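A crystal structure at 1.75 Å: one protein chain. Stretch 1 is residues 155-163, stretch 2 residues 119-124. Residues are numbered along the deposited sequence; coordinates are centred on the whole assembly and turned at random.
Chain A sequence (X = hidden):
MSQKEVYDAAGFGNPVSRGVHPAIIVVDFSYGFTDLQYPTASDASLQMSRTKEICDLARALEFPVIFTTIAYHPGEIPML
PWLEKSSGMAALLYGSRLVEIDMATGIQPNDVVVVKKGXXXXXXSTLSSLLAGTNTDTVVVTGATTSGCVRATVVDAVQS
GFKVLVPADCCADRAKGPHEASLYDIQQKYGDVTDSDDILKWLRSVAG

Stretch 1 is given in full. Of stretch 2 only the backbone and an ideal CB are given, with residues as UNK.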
ATOM      1  N   VAL A 155     -12.971  -4.403   5.468  1.00 17.18           N
ATOM      2  CA  VAL A 155     -12.677  -2.965   5.410  1.00 17.14           C
ATOM      3  C   VAL A 155     -11.736  -2.653   4.254  1.00 17.89           C
ATOM      4  O   VAL A 155     -12.008  -1.751   3.453  1.00 17.41           O
ATOM      5  CB  VAL A 155     -12.113  -2.433   6.745  1.00 17.38           C
ATOM      6  CG1 VAL A 155     -11.581  -1.010   6.588  1.00 17.49           C
ATOM      7  CG2 VAL A 155     -13.189  -2.488   7.820  1.00 17.07           C
ATOM      8  N   ASP A 156     -10.646  -3.412   4.148  1.00 18.06           N
ATOM      9  CA  ASP A 156      -9.705  -3.211   3.046  1.00 18.57           C
ATOM     10  C   ASP A 156     -10.286  -3.471   1.660  1.00 18.41           C
ATOM     11  O   ASP A 156      -9.945  -2.758   0.712  1.00 18.51           O
ATOM     12  CB  ASP A 156      -8.419  -4.014   3.250  1.00 19.43           C
ATOM     13  CG  ASP A 156      -7.314  -3.189   3.897  1.00 20.56           C
ATOM     14  OD1 ASP A 156      -7.506  -1.970   4.103  1.00 21.26           O
ATOM     15  OD2 ASP A 156      -6.245  -3.756   4.207  1.00 21.63           O
ATOM     16  N   ALA A 157     -11.148  -4.480   1.536  1.00 18.48           N
ATOM     17  CA  ALA A 157     -11.776  -4.787   0.244  1.00 18.19           C
ATOM     18  C   ALA A 157     -12.592  -3.608  -0.300  1.00 18.40           C
ATOM     19  O   ALA A 157     -12.420  -3.219  -1.464  1.00 18.15           O
ATOM     20  CB  ALA A 157     -12.640  -6.044   0.336  1.00 17.70           C
ATOM     21  N   VAL A 158     -13.449  -3.024   0.540  1.00 18.70           N
ATOM     22  CA  VAL A 158     -14.271  -1.885   0.093  1.00 19.18           C
ATOM     23  C   VAL A 158     -13.391  -0.660  -0.155  1.00 18.48           C
ATOM     24  O   VAL A 158     -13.576   0.056  -1.145  1.00 18.86           O
ATOM     25  CB  VAL A 158     -15.417  -1.533   1.058  1.00 20.43           C
ATOM     26  CG1 VAL A 158     -16.551  -0.851   0.300  1.00 19.75           C
ATOM     27  CG2 VAL A 158     -15.949  -2.785   1.727  1.00 22.45           C
ATOM     28  N   GLN A 159     -12.409  -0.444   0.717  1.00 18.50           N
ATOM     29  CA  GLN A 159     -11.454   0.661   0.517  1.00 17.93           C
ATOM     30  C   GLN A 159     -10.682   0.530  -0.791  1.00 18.03           C
ATOM     31  O   GLN A 159     -10.324   1.529  -1.415  1.00 18.00           O
ATOM     32  CB  GLN A 159     -10.467   0.735   1.678  1.00 18.36           C
ATOM     33  CG  GLN A 159     -11.079   1.306   2.946  1.00 18.61           C
ATOM     34  CD  GLN A 159     -10.107   1.332   4.104  1.00 19.71           C
ATOM     35  OE1 GLN A 159      -9.181   0.511   4.192  1.00 21.25           O
ATOM     36  NE2 GLN A 159     -10.320   2.264   5.013  1.00 18.70           N
ATOM     37  N   SER A 160     -10.421  -0.711  -1.193  1.00 18.02           N
ATOM     38  CA  SER A 160      -9.631  -0.994  -2.393  1.00 19.28           C
ATOM     39  C   SER A 160     -10.421  -0.857  -3.703  1.00 19.28           C
ATOM     40  O   SER A 160      -9.851  -0.959  -4.785  1.00 19.52           O
ATOM     41  CB  SER A 160      -8.999  -2.386  -2.285  1.00 19.61           C
ATOM     42  OG  SER A 160      -8.126  -2.453  -1.161  1.00 20.08           O
ATOM     43  N   GLY A 161     -11.728  -0.614  -3.601  1.00 19.25           N
ATOM     44  CA  GLY A 161     -12.568  -0.461  -4.780  1.00 19.77           C
ATOM     45  C   GLY A 161     -13.449  -1.646  -5.146  1.00 20.12           C
ATOM     46  O   GLY A 161     -13.984  -1.691  -6.253  1.00 20.18           O
ATOM     47  N   PHE A 162     -13.630  -2.586  -4.220  1.00 19.78           N
ATOM     48  CA  PHE A 162     -14.488  -3.753  -4.470  1.00 20.83           C
ATOM     49  C   PHE A 162     -15.731  -3.743  -3.595  1.00 21.09           C
ATOM     50  O   PHE A 162     -15.675  -3.369  -2.430  1.00 21.57           O
ATOM     51  CB  PHE A 162     -13.717  -5.063  -4.268  1.00 20.98           C
ATOM     52  CG  PHE A 162     -12.409  -5.098  -5.002  1.00 21.27           C
ATOM     53  CD1 PHE A 162     -12.372  -5.373  -6.361  1.00 21.52           C
ATOM     54  CD2 PHE A 162     -11.215  -4.828  -4.335  1.00 21.79           C
ATOM     55  CE1 PHE A 162     -11.165  -5.388  -7.049  1.00 21.44           C
ATOM     56  CE2 PHE A 162     -10.008  -4.833  -5.017  1.00 22.00           C
ATOM     57  CZ  PHE A 162      -9.985  -5.111  -6.378  1.00 21.59           C
ATOM     58  N   LYS A 163     -16.855  -4.149  -4.179  1.00 21.42           N
ATOM     59  CA  LYS A 163     -18.088  -4.353  -3.423  1.00 21.37           C
ATOM     60  C   LYS A 163     -17.934  -5.627  -2.605  1.00 20.85           C
ATOM     61  O   LYS A 163     -17.286  -6.584  -3.050  1.00 20.57           O
ATOM     62  CB  LYS A 163     -19.276  -4.445  -4.372  1.00 22.06           C
ATOM     63  CG  LYS A 163     -19.585  -3.118  -5.054  1.00 24.44           C
ATOM     64  CD  LYS A 163     -20.246  -3.315  -6.403  1.00 25.40           C
ATOM     65  CE  LYS A 163     -20.674  -1.981  -7.004  1.00 27.35           C
ATOM     66  NZ  LYS A 163     -21.928  -1.471  -6.379  1.00 27.48           N
ATOM     67  N   UNK A 119      -3.545  -8.737   9.995  1.00 19.23           N
ATOM     68  CA  UNK A 119      -4.966  -9.112   9.997  1.00 18.76           C
ATOM     69  C   UNK A 119      -5.603  -9.070   8.600  1.00 19.15           C
ATOM     70  O   UNK A 119      -6.182 -10.055   8.146  1.00 19.25           O
ATOM     71  CB  UNK A 119      -5.740  -8.183  10.935  1.00 18.76           C
ATOM     72  N   UNK A 120      -5.485  -7.939   7.911  1.00 18.79           N
ATOM     73  CA  UNK A 120      -6.118  -7.778   6.604  1.00 18.72           C
ATOM     74  C   UNK A 120      -5.448  -8.614   5.518  1.00 18.12           C
ATOM     75  O   UNK A 120      -4.224  -8.630   5.404  1.00 18.31           O
ATOM     76  CB  UNK A 120      -6.101  -6.303   6.198  1.00 18.72           C
ATOM     77  N   UNK A 121      -6.263  -9.263   4.695  1.00 18.50           N
ATOM     78  CA  UNK A 121      -5.758 -10.073   3.594  1.00 18.65           C
ATOM     79  C   UNK A 121      -5.111  -9.216   2.509  1.00 18.65           C
ATOM     80  O   UNK A 121      -4.386  -9.732   1.666  1.00 19.00           O
ATOM     81  CB  UNK A 121      -6.891 -10.907   2.993  1.00 18.65           C
ATOM     82  N   UNK A 122      -5.382  -7.910   2.545  1.00 18.40           N
ATOM     83  CA  UNK A 122      -4.852  -6.971   1.544  1.00 17.90           C
ATOM     84  C   UNK A 122      -3.568  -6.298   1.992  1.00 17.85           C
ATOM     85  O   UNK A 122      -2.789  -5.825   1.158  1.00 17.47           O
ATOM     86  CB  UNK A 122      -5.897  -5.900   1.224  1.00 17.90           C
ATOM     87  N   UNK A 123      -3.345  -6.234   3.300  1.00 17.48           N
ATOM     88  CA  UNK A 123      -2.207  -5.484   3.812  1.00 17.87           C
ATOM     89  C   UNK A 123      -0.872  -6.191   3.602  1.00 18.17           C
ATOM     90  O   UNK A 123      -0.645  -7.282   4.123  1.00 18.34           O
ATOM     91  CB  UNK A 123      -2.406  -5.207   5.303  1.00 17.87           C
ATOM     92  N   UNK A 124       0.014  -5.542   2.846  1.00 18.23           N
ATOM     93  CA  UNK A 124       1.341  -6.090   2.588  1.00 18.43           C
ATOM     94  C   UNK A 124       1.285  -7.378   1.787  1.00 18.65           C
ATOM     95  O   UNK A 124       2.124  -8.252   1.974  1.00 19.91           O
ATOM     96  CB  UNK A 124       2.074  -6.336   3.908  1.00 18.43           C
TER

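Position 119 lies beyond the reach of stretch 1. Nothing of that stretch comes within 5.5 Å of its ideal CB, so the visible atoms set no preference. Phi and psi of -78° and -54° are open to most residues. The deposited residue is Ala119, whose methyl makes no contact with stretch 1.

Position 120 is the opposite case. Its CA-to-CB bond points toward stretch 1, and the ideal CB sits 3.2 Å from Asp156 OD2. That is tight, and it leaves little room for bulk in this direction. The neighbour is a carboxylate oxygen, so a short side chain with a donor fits best. Serine is the plainest choice; threonine, cysteine or alanine could be considered, though alanine would offer no donor to the oxygen. The deposited residue is Ser120, with chi1 in the t well. Its OG donates a hydrogen bond to Asp156 OD2 at 2.6 Å, a short one. The same OG accepts from the backbone N of residue 122 at 3.0 Å, with an angle of 155° at the hydrogen. The hydroxyl thus ties the carboxylate to the backbone of its own loop.

At position 121 the CA-to-CB bond points sideways, and its ideal CB has no atom of stretch 1 within 5.5 Å. Many side chains would be compatible with what is visible. The deposited residue is Ser121, in the m rotamer. Its OG is hydrogen-bonded to a residue just outside the two stretches.

Position 122 points toward the helix. Its CA is 6.3 Å from the CA of Asp156, the nearest such pair across the stretches. The ideal CB lies 3.7 Å from Asp156 OD2 and 4.7 Å from Ser160 OG. Further on, stretch 1 offers the methyl of Ala157 and the ring of Phe162. A long apolar side chain would suit: phenylalanine, leucine or methionine, perhaps tyrosine. The deposited residue is Phe122, in the m rotamer. It has the largest area covered by the other stretch of any residue in stretch 2. Asp156 lies over one face of the ring, and Asp156 CB comes to 3.6 Å from Phe122 CD1. Ala157 CB packs 3.6 Å from Phe122 CE1. Ser160 OG is 3.9 Å from Phe122 CD2; that hydroxyl donates a 2.6 Å hydrogen bond to Asp156 O. The Phe162 ring meets Phe122 obliquely, CE2 to CE2 at 4.2 Å.

Position 123 has its CA-to-CB bond sideways, with the ideal CB 4.2 Å from Asp156 OD2. A side chain could turn away from the carboxylate, so several types are possible, large ones included. The deposited residue is Phe123, in the t rotamer. Its end leads away from stretch 1, so its contact is slight. Its N makes a weak 3.3 Å hydrogen bond to Ser120 O.

Position 124 is out of reach of stretch 1. Its positive phi of 65° favours glycine, with asparagine a common alternative. The deposited residue is Gly124.

Stretch 2 119-124: ASSFFG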
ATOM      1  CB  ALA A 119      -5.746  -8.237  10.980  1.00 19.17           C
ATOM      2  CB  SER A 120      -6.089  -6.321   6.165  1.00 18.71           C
ATOM      3  OG  SER A 120      -6.505  -6.234   4.809  1.00 18.91           O
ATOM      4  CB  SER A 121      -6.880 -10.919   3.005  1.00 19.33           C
ATOM      5  OG  SER A 121      -7.326 -11.849   3.977  1.00 19.58           O
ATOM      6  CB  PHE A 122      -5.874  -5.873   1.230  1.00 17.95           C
ATOM      7  CG  PHE A 122      -7.081  -6.356   0.483  1.00 18.32           C
ATOM      8  CD1 PHE A 122      -8.158  -6.924   1.164  1.00 18.39           C
ATOM      9  CD2 PHE A 122      -7.153  -6.228  -0.903  1.00 18.66           C
ATOM     10  CE1 PHE A 122      -9.278  -7.365   0.475  1.00 18.39           C
ATOM     11  CE2 PHE A 122      -8.273  -6.665  -1.598  1.00 18.86           C
ATOM     12  CZ  PHE A 122      -9.337  -7.237  -0.906  1.00 18.50           C
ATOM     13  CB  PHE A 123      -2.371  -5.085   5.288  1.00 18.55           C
ATOM     14  CG  PHE A 123      -1.306  -4.130   5.746  1.00 18.97           C
ATOM     15  CD1 PHE A 123      -1.549  -2.760   5.764  1.00 19.38           C
ATOM     16  CD2 PHE A 123      -0.029  -4.591   6.073  1.00 19.75           C
ATOM     17  CE1 PHE A 123      -0.553  -1.873   6.140  1.00 19.48           C
ATOM     18  CE2 PHE A 123       0.974  -3.708   6.441  1.00 19.59           C
ATOM     19  CZ  PHE A 123       0.706  -2.346   6.483  1.00 19.70           C
TER
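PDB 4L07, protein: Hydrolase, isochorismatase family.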